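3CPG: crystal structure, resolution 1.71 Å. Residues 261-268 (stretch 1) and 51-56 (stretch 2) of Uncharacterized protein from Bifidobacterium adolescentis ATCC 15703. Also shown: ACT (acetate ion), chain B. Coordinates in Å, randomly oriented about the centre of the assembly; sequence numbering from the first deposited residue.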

ATOM      1  N   VAL A 261      -5.813   0.938   4.217  1.00  5.60           N
ATOM      2  CA  VAL A 261      -6.834   0.673   3.217  1.00  5.16           C
ATOM      3  C   VAL A 261      -6.361   1.406   1.970  1.00  5.82           C
ATOM      4  O   VAL A 261      -5.828   2.509   2.070  1.00  7.32           O
ATOM      5  CB  VAL A 261      -8.232   1.184   3.645  1.00  3.75           C
ATOM      6  CG1 VAL A 261      -8.736   0.362   4.827  1.00  5.08           C
ATOM      7  CG2 VAL A 261      -8.179   2.666   3.997  1.00  5.72           C
ATOM      8  N   ARG A 262      -6.522   0.771   0.812  1.00  6.10           N
ATOM      9  CA  ARG A 262      -6.098   1.342  -0.466  1.00  5.57           C
ATOM     10  C   ARG A 262      -7.340   1.792  -1.226  1.00  4.87           C
ATOM     11  O   ARG A 262      -8.097   0.972  -1.734  1.00  6.55           O
ATOM     12  CB  ARG A 262      -5.333   0.289  -1.276  1.00  4.15           C
ATOM     13  CG  ARG A 262      -4.174  -0.348  -0.521  1.00  5.69           C
ATOM     14  CD  ARG A 262      -3.358  -1.250  -1.435  1.00  5.25           C
ATOM     15  NE  ARG A 262      -4.181  -2.278  -2.067  1.00  7.11           N
ATOM     16  CZ  ARG A 262      -4.607  -3.384  -1.461  1.00  8.48           C
ATOM     17  NH1 ARG A 262      -4.286  -3.624  -0.197  1.00  6.02           N
ATOM     18  NH2 ARG A 262      -5.364  -4.249  -2.123  1.00  8.75           N
ATOM     19  N   VAL A 263      -7.532   3.105  -1.317  1.00  5.38           N
ATOM     20  CA  VAL A 263      -8.721   3.649  -1.957  1.00  4.43           C
ATOM     21  C   VAL A 263      -8.468   4.474  -3.215  1.00  5.50           C
ATOM     22  O   VAL A 263      -7.661   5.407  -3.217  1.00  5.02           O
ATOM     23  CB  VAL A 263      -9.510   4.513  -0.945  1.00  5.16           C
ATOM     24  CG1 VAL A 263     -10.843   4.938  -1.539  1.00  8.13           C
ATOM     25  CG2 VAL A 263      -9.722   3.727   0.347  1.00  7.37           C
ATOM     26  N   GLY A 264      -9.179   4.123  -4.282  1.00  6.22           N
ATOM     27  CA  GLY A 264      -9.048   4.835  -5.537  1.00  6.78           C
ATOM     28  C   GLY A 264     -10.339   5.530  -5.929  1.00  7.90           C
ATOM     29  O   GLY A 264     -10.459   6.748  -5.813  1.00  7.41           O
ATOM     30  N   THR A 265     -11.316   4.743  -6.371  1.00  7.76           N
ATOM     31  CA  THR A 265     -12.604   5.265  -6.819  1.00  9.60           C
ATOM     32  C   THR A 265     -13.352   6.176  -5.843  1.00  8.55           C
ATOM     33  O   THR A 265     -13.887   7.213  -6.247  1.00  7.69           O
ATOM     34  CB  THR A 265     -13.535   4.107  -7.229  1.00 11.17           C
ATOM     35  OG1 THR A 265     -12.887   3.318  -8.233  1.00 16.56           O
ATOM     36  CG2 THR A 265     -14.840   4.636  -7.786  1.00 14.42           C
ATOM     37  N   ALA A 266     -13.396   5.805  -4.568  1.00  7.58           N
ATOM     38  CA  ALA A 266     -14.108   6.618  -3.588  1.00  7.80           C
ATOM     39  C   ALA A 266     -13.513   8.018  -3.462  1.00  8.09           C
ATOM     40  O   ALA A 266     -14.177   8.943  -2.989  1.00 10.24           O
ATOM     41  CB  ALA A 266     -14.111   5.926  -2.229  1.00  8.80           C
ATOM     42  N   ILE A 267     -12.262   8.169  -3.887  1.00  8.21           N
ATOM     43  CA  ILE A 267     -11.581   9.457  -3.818  1.00  7.33           C
ATOM     44  C   ILE A 267     -11.623  10.213  -5.138  1.00  6.81           C
ATOM     45  O   ILE A 267     -12.036  11.376  -5.192  1.00  8.08           O
ATOM     46  CB  ILE A 267     -10.090   9.287  -3.428  1.00  5.55           C
ATOM     47  CG1 ILE A 267      -9.979   8.829  -1.971  1.00  6.76           C
ATOM     48  CG2 ILE A 267      -9.334  10.605  -3.644  1.00  5.87           C
ATOM     49  CD1 ILE A 267      -8.566   8.502  -1.543  1.00  6.30           C
ATOM     50  N   PHE A 268     -11.197   9.541  -6.198  1.00  5.36           N
ATOM     51  CA  PHE A 268     -11.126  10.140  -7.522  1.00  6.80           C
ATOM     52  C   PHE A 268     -12.339   9.896  -8.416  1.00  9.45           C
ATOM     53  O   PHE A 268     -12.438  10.495  -9.493  1.00  9.51           O
ATOM     54  CB  PHE A 268      -9.862   9.634  -8.216  1.00  5.88           C
ATOM     55  CG  PHE A 268      -8.602   9.947  -7.465  1.00  7.19           C
ATOM     56  CD1 PHE A 268      -8.146  11.258  -7.366  1.00  6.13           C
ATOM     57  CD2 PHE A 268      -7.880   8.936  -6.835  1.00  6.05           C
ATOM     58  CE1 PHE A 268      -6.986  11.562  -6.649  1.00  7.20           C
ATOM     59  CE2 PHE A 268      -6.721   9.229  -6.118  1.00  6.89           C
ATOM     60  CZ  PHE A 268      -6.273  10.549  -6.024  1.00  5.25           C
TER
HETATM   61  C   ACT B 301     -10.856   1.271  -5.501  1.00 11.27           C
HETATM   62  O   ACT B 301     -10.521   2.003  -6.415  1.00 11.57           O
HETATM   63  OXT ACT B 301     -10.703   1.629  -4.345  1.00  8.36           O
HETATM   64  CH3 ACT B 301     -11.460  -0.079  -5.802  1.00 13.68           C
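Stretch 2 (51-56) RLLAAT

The parallel pairing of these two strands, separated by more than two hundred residues in the chain, ends where an acetate ion, probably from the crystallisation liquor, sits in the turn that follows strand 261-263. Gly264 N donates to ACT OXT at 2.9 Å, and Thr265 N and Thr265 OG1 donate to ACT O at 2.9 and 3.3 Å. Glycine fits closely here: a CB on Gly264 would be tight against Ala55 CB, at 3.5 Å, and, in this crystal, would clash with ACT O at 2.7 Å.

Stretch 2 runs as an extended strand from Arg51 to Ala55 before leaving the sheet at Thr56. It lies beside Val261-Val263 in the same N-to-C sense, the two axes diverging by 32° (signed crossing angle -32°) and approaching to 4.6 Å. The register sets Val261 beside Leu52, Arg262 beside Leu53 and Val263 beside Ala54, with CA-CA distances of 5.4, 4.8 and 5.0 Å.

Stretch 2 meets both polar groups of Val261 and of Val263, in the manner of a parallel ladder. Val261 N donates to Arg51 O (3.1 Å) and Val261 O accepts from Leu53 N (2.9 Å); Val263 N then donates to Leu53 O (2.9 Å), and Val263 O accepts from Ala55 N (2.8 Å). All four are nearly straight. Arg262 directs its N and O away from this partner, but its CA makes a CA-H...O contact with Leu53 O at 3.4 Å.

Side chains alternate between the faces. Val261, Val263, Leu52 and Ala54 share one, where beta-branched valine favours the extended backbone and leucine reaches across to its neighbours: Leu52 CD1 lies 3.6 Å from Val263 CG2 and 4.1 Å from Val261 CG2. On the other face, Arg262 CB packs at 4.1 Å from Leu53 CD2, so the aliphatic base of the arginine meets the leucine while its guanidinium leads away to hydrogen bonds elsewhere in the structure.

Beyond Gly264 the chain bends into a short turn, residues 265-267 having helical phi/psi, with Gly264 O accepting from Ile267 N at 3.0 Å and from Phe268 N at 2.9 Å. This brings two large apolar side chains toward stretch 2. Ile267 CD1 rests 3.8 Å from Ala54 CB, whose small methyl leaves room for it, and 4.3 Å from Leu52 CD1. Phe268 presents its ring edge to Ala55 O, with CE2 at 3.5 Å, while its CZ lies 4.1 Å from Thr56 CG2, the methyl of a threonine whose hydroxyl is hydrogen-bonded elsewhere.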

ATOM      1  N   ARG A  51      -4.732   3.671   8.400  1.00  6.93           N
ATOM      2  CA  ARG A  51      -4.190   4.741   7.574  1.00  8.83           C
ATOM      3  C   ARG A  51      -4.770   4.640   6.174  1.00  9.39           C
ATOM      4  O   ARG A  51      -5.005   3.542   5.657  1.00  9.33           O
ATOM      5  CB  ARG A  51      -2.661   4.674   7.501  1.00  9.19           C
ATOM      6  CG  ARG A  51      -1.956   5.155   8.758  1.00 11.76           C
ATOM      7  CD  ARG A  51      -0.487   5.452   8.495  1.00 14.55           C
ATOM      8  NE  ARG A  51       0.275   4.246   8.190  1.00 16.26           N
ATOM      9  CZ  ARG A  51       1.534   4.243   7.766  1.00 18.30           C
ATOM     10  NH1 ARG A  51       2.182   5.390   7.590  1.00 19.28           N
ATOM     11  NH2 ARG A  51       2.151   3.094   7.523  1.00 18.47           N
ATOM     12  N   LEU A  52      -5.012   5.796   5.567  1.00  7.88           N
ATOM     13  CA  LEU A  52      -5.563   5.850   4.225  1.00  6.42           C
ATOM     14  C   LEU A  52      -4.474   6.001   3.176  1.00  6.79           C
ATOM     15  O   LEU A  52      -3.666   6.932   3.238  1.00  6.56           O
ATOM     16  CB  LEU A  52      -6.539   7.024   4.101  1.00  5.89           C
ATOM     17  CG  LEU A  52      -6.989   7.421   2.691  1.00  4.96           C
ATOM     18  CD1 LEU A  52      -7.764   6.282   2.022  1.00  5.42           C
ATOM     19  CD2 LEU A  52      -7.855   8.672   2.788  1.00  5.43           C
ATOM     20  N   LEU A  53      -4.449   5.070   2.228  1.00  5.08           N
ATOM     21  CA  LEU A  53      -3.506   5.124   1.121  1.00  5.76           C
ATOM     22  C   LEU A  53      -4.356   5.413  -0.098  1.00  5.53           C
ATOM     23  O   LEU A  53      -5.304   4.681  -0.388  1.00  6.98           O
ATOM     24  CB  LEU A  53      -2.775   3.787   0.921  1.00  5.23           C
ATOM     25  CG  LEU A  53      -1.905   3.635  -0.346  1.00  5.41           C
ATOM     26  CD1 LEU A  53      -0.971   2.468  -0.167  1.00  7.22           C
ATOM     27  CD2 LEU A  53      -2.745   3.390  -1.584  1.00  5.62           C
ATOM     28  N   ALA A  54      -4.045   6.490  -0.806  1.00  3.74           N
ATOM     29  CA  ALA A  54      -4.807   6.807  -1.997  1.00  3.41           C
ATOM     30  C   ALA A  54      -4.169   6.061  -3.164  1.00  3.37           C
ATOM     31  O   ALA A  54      -2.966   6.173  -3.384  1.00  3.39           O
ATOM     32  CB  ALA A  54      -4.788   8.314  -2.255  1.00  4.66           C
ATOM     33  N   ALA A  55      -4.970   5.273  -3.875  1.00  4.55           N
ATOM     34  CA  ALA A  55      -4.488   4.530  -5.037  1.00  4.73           C
ATOM     35  C   ALA A  55      -4.550   5.571  -6.142  1.00  5.92           C
ATOM     36  O   ALA A  55      -5.634   5.945  -6.587  1.00  6.34           O
ATOM     37  CB  ALA A  55      -5.417   3.358  -5.344  1.00  4.54           C
ATOM     38  N   THR A  56      -3.385   6.026  -6.586  1.00  5.51           N
ATOM     39  CA  THR A  56      -3.316   7.092  -7.577  1.00  6.89           C
ATOM     40  C   THR A  56      -3.155   6.722  -9.047  1.00  6.48           C
ATOM     41  O   THR A  56      -2.880   7.592  -9.879  1.00  6.03           O
ATOM     42  CB  THR A  56      -2.201   8.081  -7.183  1.00  5.88           C
ATOM     43  OG1 THR A  56      -0.979   7.364  -6.946  1.00  7.03           O
ATOM     44  CG2 THR A  56      -2.588   8.824  -5.906  1.00  6.41           C
TER